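Local structure of uncharacterized protein (Vanderwaltozyma polyspora, 5THE) at residues 2-6 with 456-460; 35-39 with 247-253; 43-47 with 58-62; 434-439 with 451-456. The protein probably binds small guide RNA as a budding yeast Argonaute, of which this chain is the C-terminal lobe with its Piwi domain, here in complex with a short RNA. All blocks are in the same frame, centred on the assembly; numbering follows the deposited sequence.

Contact 1. Residues 2-6 with 456-460; sequences IYKVE and CLYDE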
# COMPACT_ATOMS: atom_id res chain seq x y z
N ILE A 2 6.65 2.99 31.04
CA ILE A 2 5.74 3.47 30.00
C ILE A 2 6.59 4.07 28.88
O ILE A 2 7.54 4.82 29.15
CB ILE A 2 4.72 4.48 30.55
CG1 ILE A 2 3.72 4.91 29.48
CG2 ILE A 2 5.41 5.69 31.16
CD1 ILE A 2 2.74 5.99 29.96
N TYR A 3 6.29 3.71 27.63
CA TYR A 3 6.96 4.24 26.43
C TYR A 3 8.44 3.88 26.38
O TYR A 3 9.26 4.64 25.86
CB TYR A 3 6.79 5.76 26.30
CG TYR A 3 5.33 6.16 26.22
CD1 TYR A 3 4.45 5.47 25.39
CD2 TYR A 3 4.82 7.20 27.01
CE1 TYR A 3 3.12 5.81 25.33
CE2 TYR A 3 3.48 7.55 26.96
CZ TYR A 3 2.64 6.84 26.11
OH TYR A 3 1.31 7.16 26.02
N LYS A 4 8.79 2.72 26.90
CA LYS A 4 10.11 2.15 26.68
C LYS A 4 10.04 1.17 25.52
O LYS A 4 8.99 0.56 25.28
CB LYS A 4 10.62 1.44 27.94
CG LYS A 4 10.58 2.33 29.16
CD LYS A 4 11.36 3.62 28.93
CE LYS A 4 11.21 4.59 30.09
NZ LYS A 4 11.96 5.85 29.83
N VAL A 5 11.15 1.03 24.79
CA VAL A 5 11.19 0.05 23.70
C VAL A 5 10.99 -1.34 24.27
O VAL A 5 11.62 -1.73 25.26
CB VAL A 5 12.51 0.17 22.92
CG1 VAL A 5 12.58 -0.91 21.85
CG2 VAL A 5 12.63 1.54 22.30
N GLU A 6 10.07 -2.09 23.65
CA GLU A 6 9.75 -3.45 24.06
C GLU A 6 10.99 -4.34 24.04
O GLU A 6 11.81 -4.26 23.12
CB GLU A 6 8.69 -4.01 23.10
CG GLU A 6 7.88 -5.19 23.61
CD GLU A 6 6.90 -4.79 24.71
OE1 GLU A 6 6.48 -3.60 24.76
OE2 GLU A 6 6.56 -5.67 25.52
N CYS A 456 9.20 -5.42 16.88
CA CYS A 456 8.13 -4.98 17.76
C CYS A 456 8.74 -4.00 18.76
O CYS A 456 9.53 -4.39 19.62
CB CYS A 456 7.47 -6.15 18.47
SG CYS A 456 6.13 -5.58 19.58
N LEU A 457 8.39 -2.72 18.63
CA LEU A 457 8.93 -1.67 19.49
C LEU A 457 8.06 -1.41 20.71
O LEU A 457 8.54 -0.85 21.70
CB LEU A 457 9.07 -0.37 18.70
CG LEU A 457 9.94 -0.36 17.43
CD1 LEU A 457 10.04 1.05 16.85
CD2 LEU A 457 11.31 -0.91 17.73
N TYR A 458 6.78 -1.80 20.66
CA TYR A 458 5.86 -1.50 21.75
C TYR A 458 4.67 -2.42 21.61
O TYR A 458 4.19 -2.65 20.50
CB TYR A 458 5.39 -0.05 21.71
CG TYR A 458 4.88 0.46 23.04
CD1 TYR A 458 5.75 0.62 24.10
CD2 TYR A 458 3.53 0.80 23.24
CE1 TYR A 458 5.31 1.11 25.34
CE2 TYR A 458 3.08 1.29 24.47
CZ TYR A 458 3.99 1.44 25.52
OH TYR A 458 3.60 1.91 26.76
N ASP A 459 4.19 -2.95 22.72
CA ASP A 459 3.10 -3.92 22.62
C ASP A 459 2.32 -3.91 23.93
O ASP A 459 2.81 -4.40 24.95
CB ASP A 459 3.65 -5.31 22.29
CG ASP A 459 2.60 -6.35 22.32
OD1 ASP A 459 2.86 -7.44 22.87
OD2 ASP A 459 1.51 -6.08 21.81
N GLU A 460 1.10 -3.39 23.88
CA GLU A 460 0.17 -3.53 24.99
C GLU A 460 -0.84 -4.64 24.74
O GLU A 460 -1.87 -4.71 25.41
CB GLU A 460 -0.56 -2.21 25.26
CG GLU A 460 0.29 -1.00 24.97
CD GLU A 460 -0.45 0.30 25.22
OE1 GLU A 460 -0.47 0.77 26.38
OE2 GLU A 460 -1.06 0.82 24.27
O HOH W 1 12.07 -4.47 20.53

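Contact 2. Residues 35-39 with 247-253; sequences PVVQF and HSLSIEN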
# COMPACT_ATOMS: atom_id res chain seq x y z
N PRO A 35 -1.55 -17.64 4.10
CA PRO A 35 -2.99 -17.62 4.39
C PRO A 35 -3.76 -18.09 3.17
O PRO A 35 -3.24 -18.18 2.05
CB PRO A 35 -3.29 -16.15 4.70
CG PRO A 35 -2.26 -15.40 3.87
CD PRO A 35 -1.01 -16.28 3.90
N VAL A 36 -5.03 -18.37 3.39
CA VAL A 36 -5.94 -18.64 2.29
C VAL A 36 -6.26 -17.32 1.61
O VAL A 36 -6.78 -16.39 2.24
CB VAL A 36 -7.22 -19.33 2.79
CG1 VAL A 36 -8.16 -19.56 1.65
CG2 VAL A 36 -6.87 -20.63 3.50
N VAL A 37 -5.95 -17.21 0.32
CA VAL A 37 -6.33 -16.03 -0.44
C VAL A 37 -7.77 -16.19 -0.90
O VAL A 37 -8.14 -17.23 -1.44
CB VAL A 37 -5.38 -15.80 -1.63
CG1 VAL A 37 -5.87 -14.60 -2.46
CG2 VAL A 37 -3.95 -15.55 -1.14
N GLN A 38 -8.58 -15.16 -0.67
CA GLN A 38 -10.02 -15.22 -0.94
C GLN A 38 -10.35 -14.40 -2.18
O GLN A 38 -10.02 -13.21 -2.24
CB GLN A 38 -10.81 -14.69 0.26
CG GLN A 38 -12.31 -14.65 0.03
CD GLN A 38 -12.91 -16.04 0.09
OE1 GLN A 38 -12.81 -16.70 1.10
NE2 GLN A 38 -13.53 -16.48 -1.00
N PHE A 39 -11.02 -15.02 -3.16
CA PHE A 39 -11.63 -14.33 -4.28
C PHE A 39 -13.15 -14.30 -4.08
O PHE A 39 -13.66 -14.71 -3.03
CB PHE A 39 -11.24 -15.01 -5.60
CG PHE A 39 -9.77 -15.31 -5.71
CD1 PHE A 39 -8.85 -14.29 -5.89
CD2 PHE A 39 -9.32 -16.61 -5.60
CE1 PHE A 39 -7.49 -14.58 -5.97
CE2 PHE A 39 -7.96 -16.90 -5.68
CZ PHE A 39 -7.05 -15.88 -5.87
N HIS A 247 -8.86 -9.17 -3.94
CA HIS A 247 -8.74 -10.36 -3.12
C HIS A 247 -8.60 -9.94 -1.67
O HIS A 247 -8.33 -8.78 -1.36
CB HIS A 247 -7.53 -11.21 -3.54
CG HIS A 247 -6.22 -10.51 -3.36
ND1 HIS A 247 -5.73 -9.59 -4.26
CD2 HIS A 247 -5.30 -10.60 -2.37
CE1 HIS A 247 -4.55 -9.15 -3.85
NE2 HIS A 247 -4.27 -9.74 -2.70
N SER A 248 -8.79 -10.90 -0.78
CA SER A 248 -8.58 -10.71 0.64
C SER A 248 -8.03 -12.01 1.18
O SER A 248 -7.72 -12.94 0.42
CB SER A 248 -9.88 -10.29 1.34
OG SER A 248 -10.74 -11.41 1.57
N LEU A 249 -7.93 -12.09 2.49
CA LEU A 249 -7.69 -13.36 3.15
C LEU A 249 -9.03 -14.00 3.52
O LEU A 249 -10.07 -13.34 3.57
CB LEU A 249 -6.84 -13.17 4.41
CG LEU A 249 -5.52 -12.44 4.18
CD1 LEU A 249 -4.70 -12.47 5.46
CD2 LEU A 249 -4.78 -13.09 3.01
N SER A 250 -9.00 -15.30 3.77
CA SER A 250 -10.21 -15.98 4.19
C SER A 250 -10.70 -15.44 5.53
O SER A 250 -9.95 -14.83 6.29
CB SER A 250 -9.98 -17.49 4.31
OG SER A 250 -9.17 -17.76 5.45
N ILE A 251 -11.98 -15.70 5.80
CA ILE A 251 -12.58 -15.37 7.09
C ILE A 251 -11.79 -15.99 8.23
O ILE A 251 -11.52 -15.34 9.25
CB ILE A 251 -14.05 -15.82 7.11
CG1 ILE A 251 -14.90 -14.84 6.29
CG2 ILE A 251 -14.56 -16.00 8.56
CD1 ILE A 251 -16.38 -15.17 6.26
N GLU A 252 -11.43 -17.27 8.10
CA GLU A 252 -10.64 -17.93 9.13
C GLU A 252 -9.35 -17.16 9.42
O GLU A 252 -9.01 -16.90 10.58
CB GLU A 252 -10.34 -19.37 8.71
CG GLU A 252 -9.79 -20.28 9.79
CD GLU A 252 -10.62 -20.27 11.07
OE1 GLU A 252 -10.02 -20.41 12.16
OE2 GLU A 252 -11.86 -20.13 11.00
N ASN A 253 -8.63 -16.76 8.36
CA ASN A 253 -7.39 -16.01 8.55
C ASN A 253 -7.64 -14.63 9.16
O ASN A 253 -6.85 -14.16 9.99
CB ASN A 253 -6.67 -15.87 7.20
CG ASN A 253 -6.08 -17.18 6.71
OD1 ASN A 253 -6.47 -17.68 5.66
ND2 ASN A 253 -5.12 -17.72 7.44
O HOH W 2 -13.65 -16.25 3.61

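Contact 3. Residues 43-47 with 58-62; sequences TFEYK and SKGNW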
# COMPACT_ATOMS: atom_id res chain seq x y z
N THR A 43 -11.18 -19.75 -3.48
CA THR A 43 -10.02 -19.41 -2.67
C THR A 43 -8.77 -19.96 -3.34
O THR A 43 -8.84 -20.80 -4.23
CB THR A 43 -10.14 -19.98 -1.26
OG1 THR A 43 -10.18 -21.41 -1.35
CG2 THR A 43 -11.41 -19.52 -0.59
N PHE A 44 -7.62 -19.47 -2.89
CA PHE A 44 -6.36 -20.12 -3.22
C PHE A 44 -5.57 -20.32 -1.94
O PHE A 44 -5.13 -19.35 -1.32
CB PHE A 44 -5.55 -19.30 -4.23
CG PHE A 44 -4.17 -19.84 -4.43
CD1 PHE A 44 -3.97 -21.20 -4.64
CD2 PHE A 44 -3.07 -19.00 -4.41
CE1 PHE A 44 -2.71 -21.71 -4.82
CE2 PHE A 44 -1.79 -19.51 -4.59
CZ PHE A 44 -1.61 -20.87 -4.80
N GLU A 45 -5.39 -21.57 -1.54
CA GLU A 45 -4.53 -21.90 -0.42
C GLU A 45 -3.36 -22.71 -0.95
O GLU A 45 -3.54 -23.83 -1.44
CB GLU A 45 -5.27 -22.69 0.67
CG GLU A 45 -4.37 -22.94 1.86
CD GLU A 45 -5.04 -23.71 2.97
OE1 GLU A 45 -6.09 -24.33 2.69
OE2 GLU A 45 -4.52 -23.69 4.11
N TYR A 46 -2.16 -22.14 -0.86
CA TYR A 46 -0.96 -22.91 -1.20
C TYR A 46 -0.81 -24.06 -0.22
O TYR A 46 -0.84 -23.86 1.00
CB TYR A 46 0.30 -22.03 -1.15
CG TYR A 46 1.53 -22.87 -1.45
CD1 TYR A 46 1.90 -23.15 -2.75
CD2 TYR A 46 2.29 -23.41 -0.42
CE1 TYR A 46 3.01 -23.92 -3.03
CE2 TYR A 46 3.40 -24.20 -0.68
CZ TYR A 46 3.75 -24.45 -1.99
OH TYR A 46 4.85 -25.23 -2.27
N LYS A 47 -0.61 -25.26 -0.75
CA LYS A 47 -0.37 -26.44 0.05
C LYS A 47 0.97 -27.06 -0.34
O LYS A 47 1.27 -27.19 -1.53
CB LYS A 47 -1.52 -27.46 -0.08
CG LYS A 47 -2.83 -26.94 0.49
CD LYS A 47 -3.90 -28.01 0.57
CE LYS A 47 -5.19 -27.45 1.17
NZ LYS A 47 -6.27 -28.46 1.13
N SER A 58 4.12 -21.08 -6.92
CA SER A 58 2.77 -20.56 -6.79
C SER A 58 2.47 -20.04 -5.39
O SER A 58 1.46 -19.38 -5.21
CB SER A 58 1.75 -21.65 -7.18
OG SER A 58 1.60 -22.63 -6.17
N LYS A 59 3.32 -20.32 -4.40
CA LYS A 59 3.10 -19.74 -3.08
C LYS A 59 3.29 -18.23 -3.15
O LYS A 59 4.33 -17.74 -3.59
CB LYS A 59 4.06 -20.34 -2.06
CG LYS A 59 3.69 -19.92 -0.63
CD LYS A 59 4.64 -20.54 0.41
CE LYS A 59 4.18 -20.20 1.82
NZ LYS A 59 5.15 -20.71 2.85
N GLY A 60 2.26 -17.48 -2.74
CA GLY A 60 2.36 -16.03 -2.80
C GLY A 60 2.45 -15.49 -4.21
O GLY A 60 3.07 -14.45 -4.43
N ASN A 61 1.85 -16.18 -5.17
CA ASN A 61 2.09 -15.85 -6.58
C ASN A 61 0.96 -16.54 -7.35
O ASN A 61 1.08 -17.69 -7.75
CB ASN A 61 3.45 -16.34 -7.04
CG ASN A 61 3.76 -16.00 -8.51
OD1 ASN A 61 4.47 -16.74 -9.18
ND2 ASN A 61 3.23 -14.93 -9.00
N TRP A 62 -0.14 -15.82 -7.52
CA TRP A 62 -1.30 -16.39 -8.21
C TRP A 62 -1.64 -15.48 -9.39
O TRP A 62 -0.89 -14.57 -9.73
CB TRP A 62 -2.48 -16.57 -7.24
CG TRP A 62 -2.95 -15.27 -6.64
CD1 TRP A 62 -3.95 -14.45 -7.10
CD2 TRP A 62 -2.42 -14.62 -5.47
NE1 TRP A 62 -4.07 -13.34 -6.30
CE2 TRP A 62 -3.15 -13.42 -5.29
CE3 TRP A 62 -1.40 -14.93 -4.57
CZ2 TRP A 62 -2.89 -12.55 -4.25
CZ3 TRP A 62 -1.14 -14.06 -3.53
CH2 TRP A 62 -1.88 -12.88 -3.38

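Contact 4. Residues 434-439 with 451-456; sequences HFDFFI and PCHYWC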
# COMPACT_ATOMS: atom_id res chain seq x y z
N HIS A 434 16.12 -7.53 22.15
CA HIS A 434 15.04 -6.83 21.48
C HIS A 434 14.19 -7.80 20.66
O HIS A 434 14.59 -8.93 20.36
CB HIS A 434 15.60 -5.70 20.63
CG HIS A 434 16.09 -4.55 21.45
ND1 HIS A 434 17.36 -4.03 21.33
CD2 HIS A 434 15.48 -3.83 22.43
CE1 HIS A 434 17.51 -3.04 22.19
NE2 HIS A 434 16.39 -2.89 22.87
N PHE A 435 13.00 -7.35 20.32
CA PHE A 435 11.95 -8.19 19.76
C PHE A 435 11.94 -8.02 18.24
O PHE A 435 11.10 -7.33 17.67
CB PHE A 435 10.60 -7.81 20.41
CG PHE A 435 9.50 -8.82 20.23
CD1 PHE A 435 9.66 -9.93 19.42
CD2 PHE A 435 8.29 -8.66 20.89
CE1 PHE A 435 8.65 -10.84 19.26
CE2 PHE A 435 7.26 -9.58 20.74
CZ PHE A 435 7.44 -10.67 19.92
N ASP A 436 12.91 -8.64 17.58
CA ASP A 436 13.01 -8.51 16.13
C ASP A 436 13.01 -9.88 15.45
O ASP A 436 13.26 -10.92 16.06
CB ASP A 436 14.25 -7.69 15.72
CG ASP A 436 15.56 -8.44 15.93
OD1 ASP A 436 15.73 -9.08 16.98
OD2 ASP A 436 16.43 -8.37 15.04
N PHE A 437 12.66 -9.85 14.16
CA PHE A 437 12.63 -11.06 13.36
C PHE A 437 12.68 -10.65 11.89
O PHE A 437 12.33 -9.52 11.54
CB PHE A 437 11.40 -11.94 13.65
CG PHE A 437 10.09 -11.20 13.61
CD1 PHE A 437 9.43 -11.01 12.41
CD2 PHE A 437 9.52 -10.73 14.78
CE1 PHE A 437 8.23 -10.34 12.37
CE2 PHE A 437 8.30 -10.05 14.75
CZ PHE A 437 7.66 -9.85 13.54
N PHE A 438 13.17 -11.56 11.06
CA PHE A 438 13.15 -11.38 9.62
C PHE A 438 12.04 -12.25 9.04
O PHE A 438 11.83 -13.38 9.49
CB PHE A 438 14.47 -11.80 8.97
CG PHE A 438 15.64 -10.94 9.32
CD1 PHE A 438 16.36 -11.16 10.48
CD2 PHE A 438 16.06 -9.94 8.45
CE1 PHE A 438 17.46 -10.39 10.80
CE2 PHE A 438 17.17 -9.16 8.75
CZ PHE A 438 17.87 -9.38 9.92
N ILE A 439 11.36 -11.74 8.02
CA ILE A 439 10.50 -12.58 7.19
C ILE A 439 10.76 -12.22 5.74
O ILE A 439 10.78 -11.05 5.37
CB ILE A 439 9.00 -12.43 7.51
CG1 ILE A 439 8.71 -12.65 9.00
CG2 ILE A 439 8.21 -13.45 6.72
CD1 ILE A 439 7.22 -12.47 9.39
N PRO A 451 15.01 -10.01 2.62
CA PRO A 451 14.01 -10.18 3.67
C PRO A 451 13.66 -8.84 4.31
O PRO A 451 14.41 -7.87 4.25
CB PRO A 451 14.70 -11.11 4.66
CG PRO A 451 16.19 -10.82 4.48
CD PRO A 451 16.36 -10.44 3.03
N CYS A 452 12.47 -8.78 4.91
CA CYS A 452 12.09 -7.62 5.69
C CYS A 452 12.53 -7.84 7.14
O CYS A 452 12.37 -8.94 7.69
CB CYS A 452 10.59 -7.36 5.64
SG CYS A 452 10.11 -5.83 6.50
N HIS A 453 13.12 -6.81 7.73
CA HIS A 453 13.53 -6.83 9.13
C HIS A 453 12.47 -6.09 9.96
O HIS A 453 12.23 -4.90 9.74
CB HIS A 453 14.91 -6.19 9.30
CG HIS A 453 15.59 -6.58 10.58
ND1 HIS A 453 16.89 -6.22 10.88
CD2 HIS A 453 15.15 -7.29 11.64
CE1 HIS A 453 17.22 -6.70 12.07
NE2 HIS A 453 16.18 -7.35 12.55
N TYR A 454 11.84 -6.81 10.89
CA TYR A 454 10.77 -6.29 11.71
C TYR A 454 11.24 -6.13 13.14
O TYR A 454 11.98 -6.97 13.65
CB TYR A 454 9.56 -7.23 11.73
CG TYR A 454 8.88 -7.52 10.43
CD1 TYR A 454 9.34 -8.53 9.58
CD2 TYR A 454 7.73 -6.82 10.07
CE1 TYR A 454 8.68 -8.81 8.39
CE2 TYR A 454 7.07 -7.09 8.88
CZ TYR A 454 7.54 -8.09 8.05
OH TYR A 454 6.87 -8.37 6.87
N TRP A 455 10.75 -5.09 13.80
CA TRP A 455 10.93 -4.94 15.24
C TRP A 455 9.58 -4.64 15.87
O TRP A 455 8.90 -3.71 15.46
CB TRP A 455 11.91 -3.82 15.56
CG TRP A 455 13.24 -3.93 14.85
CD1 TRP A 455 13.49 -3.78 13.50
CD2 TRP A 455 14.51 -4.17 15.46
NE1 TRP A 455 14.83 -3.92 13.24
CE2 TRP A 455 15.48 -4.16 14.43
CE3 TRP A 455 14.92 -4.38 16.78
CZ2 TRP A 455 16.83 -4.37 14.67
CZ3 TRP A 455 16.27 -4.59 17.02
CH2 TRP A 455 17.21 -4.58 15.97
N CYS A 456 9.20 -5.42 16.88
CA CYS A 456 8.13 -4.98 17.76
C CYS A 456 8.74 -4.00 18.76
O CYS A 456 9.53 -4.39 19.62
CB CYS A 456 7.47 -6.15 18.47
SG CYS A 456 6.13 -5.58 19.58
O HOH W 1 12.07 -4.47 20.53
O HOH W 3 8.11 -10.02 5.14

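Contact 1. Residues 2-6 with 456-460
Cys456 opens 456-460 with its carbonyl: water 1 donates to Cys456 O at 2.7 Å and to Glu6 O at 2.6 Å. Leu457 provides the firmest direct link, since Glu6 N donates to Leu457 O at 2.8 Å with a nearly straight geometry. Leu457 O also receives a CA-H...O contact from Val5 CA at 3.4 Å, and Val5 CG1 rests 4.3 Å from Leu457 CD2. Leu457 and Tyr458 both face Cys385 of strand 383-389, a classic beta bulge in a strand of the large mixed sheet of the Piwi domain, whose fold is of the RNase H type. Tyr458 reaches furthest along the N-terminal loop. Its edge meets Lys4 O, 3.4 Å from Tyr458 CD1; its hydroxyl accepts a weak bond from Tyr3 N (Tyr3 N to Tyr458 OH 3.4 Å); and its ring lies near parallel to that of Tyr3 but slid apart, centroids 5.9 Å distant. Helix 351-373 packs against Tyr458 through Val355 and Val359. At Asp459 the backbone amide gives a weak bond to Glu6, Asp459 N to Glu6 OE1 being 3.1 Å, while Glu6 OE2 is held by His9 and the Asp459 carboxylate by Thr384.

Contact 2. Residues 35-39 with 247-253
Pro35 starts 35-39 against two partners, its CG 3.5 Å from Leu249 CD2 and its CB 3.6 Å from Asn253 CG. Val36 is held at both backbone ends: Val36 N donates to Asn253 OD1 at 2.8 Å, and Val36 O accepts from Ser250 N at 2.9 Å. Ser250 is the N-cap of the short helix, its OG taking Asn253 N at 3.1 Å, so this cap and the loop are tied together through Asn253. Val37 pairs with Leu249 as an antiparallel non-hydrogen-bonded pair, and its CG1 touches His247 CB at 3.9 Å. Gln38 and Ser248 form the hydrogen-bonded pair, with Gln38 N to Ser248 O at 2.6 Å and Ser248 N to Gln38 O at 3.0 Å; water 2 bridges Gln38 OE1 and Ile251 N. Phe39 CD1 ends the line 4.1 Å from His247 CB. Strand 37-38, also bonded through the Val37 backbone to Phe44, is the middle of a three-stranded antiparallel sheet, flanked by strands 43-44 and 248-249, with Asn474 of helix 465-475 packing on Pro35, Leu249 and Asn253.

Contact 3. Residues 43-47 with 58-62
A type II beta turn from Ser58 to Asn61 packs against strand 43-44 and the residues that follow it, the strand being an edge of the small three-stranded sheet in this Argonaute lobe. No hydrogen bond crosses between the segments; aromatic and apolar packing does the joining. The clearest interaction is a CH-pi contact, in which Lys59 CB lies 3.6 Å from the centroid of the Tyr46 ring and only 13° off its normal, so that the base of the lysine side chain covers one ring face. The rest of that side chain extends away, and its ammonium is bound by the carbonyls of Pro421 and Leu32. Apolar contact continues at Phe44, whose CD2 sits 3.8 Å from Trp62 CB, while the indole carries on past it to meet His247 edge-to-face. Polar atoms meet the rings at their edges. Ser58 OG lies near the plane of Tyr46, 3.5 Å from Tyr46 CD1, and is hydrogen-bonded to His55 O. The turn itself is closed by a weak bond, Asn61 N to Ser58 O at 3.2 Å, and at its third position Gly60 has a positive phi of 66°, a conformation that favours glycine. The carbonyl that closes the turn also faces the neighbouring phenylalanine: Ser58 O lies at the ring edge, 3.3 Å from Phe44 CE2.

Contact 4. Residues 434-439 with 451-456
Rings fill the spaces on both faces of this strand pair. On the face of Asp436, Phe438, His453 and Trp455, the His453 imidazole fills the gap between Phe438 and Asp436: it lies flat on Phe438 in a face-to-face stack, centroids 3.9 Å apart and planes at 19°, and His453 NE2 donates to Asp436 OD2 at 2.7 Å. Asp436 CB lies over the six-membered ring of Trp455, 3.7 Å from its centroid, so one residue contacts both, the histidine through its carboxylate and the indole through CB; Asp436 OD1 is bound by Arg8. Pro451 CG meets Phe438 CD2 at 4.1 Å, and His434 CB meets the indole edge at Trp455 CZ3, 3.8 Å away. The strands form an antiparallel beta hairpin, 435-440 with 452-459, within the Piwi domain, their segment axes 4.7 Å apart at closest and 159° between directions. Tyr454 N to Phe437 O at 2.8 Å is among its rungs. On the other face Tyr454 is the main bump, fitting the notch between Phe437 and Ile439: its CB lies over the face of the Phe437 ring in a CH-pi contact, 3.8 Å from the centroid, and its ring reaches on, Tyr454 CE1 to Ile439 CB being 3.7 Å. Further along, Cys456 CB packs on Phe435 CD2 at 3.6 Å. Helix 465-475 covers this side, Leu468 against Phe435 and Cys472 against Tyr454.

How the contacts relate
Contacts 1 and 4 share Cys456, strand 452-459 and water 1. Contact 4 is the buried part, a regular ladder with aromatic packing on both faces; contact 1, partly buried, fixes an irregular N-terminal loop with few bonds, two of them weak. Contacts 2 and 3, both buried, meet at the small sheet, where strand 37-38 neighbours strand 43-44; backbone bonds and the bond from Val36 N to the Asn253 side chain dominate contact 2, whereas contact 3 relies on rings and apolar packing. The two groups do not touch: nearest atoms of contacts 3 and 4 are about 9 Å apart, yet each comes within about 6 Å of the bound RNA, against about 20 Å for contact 1.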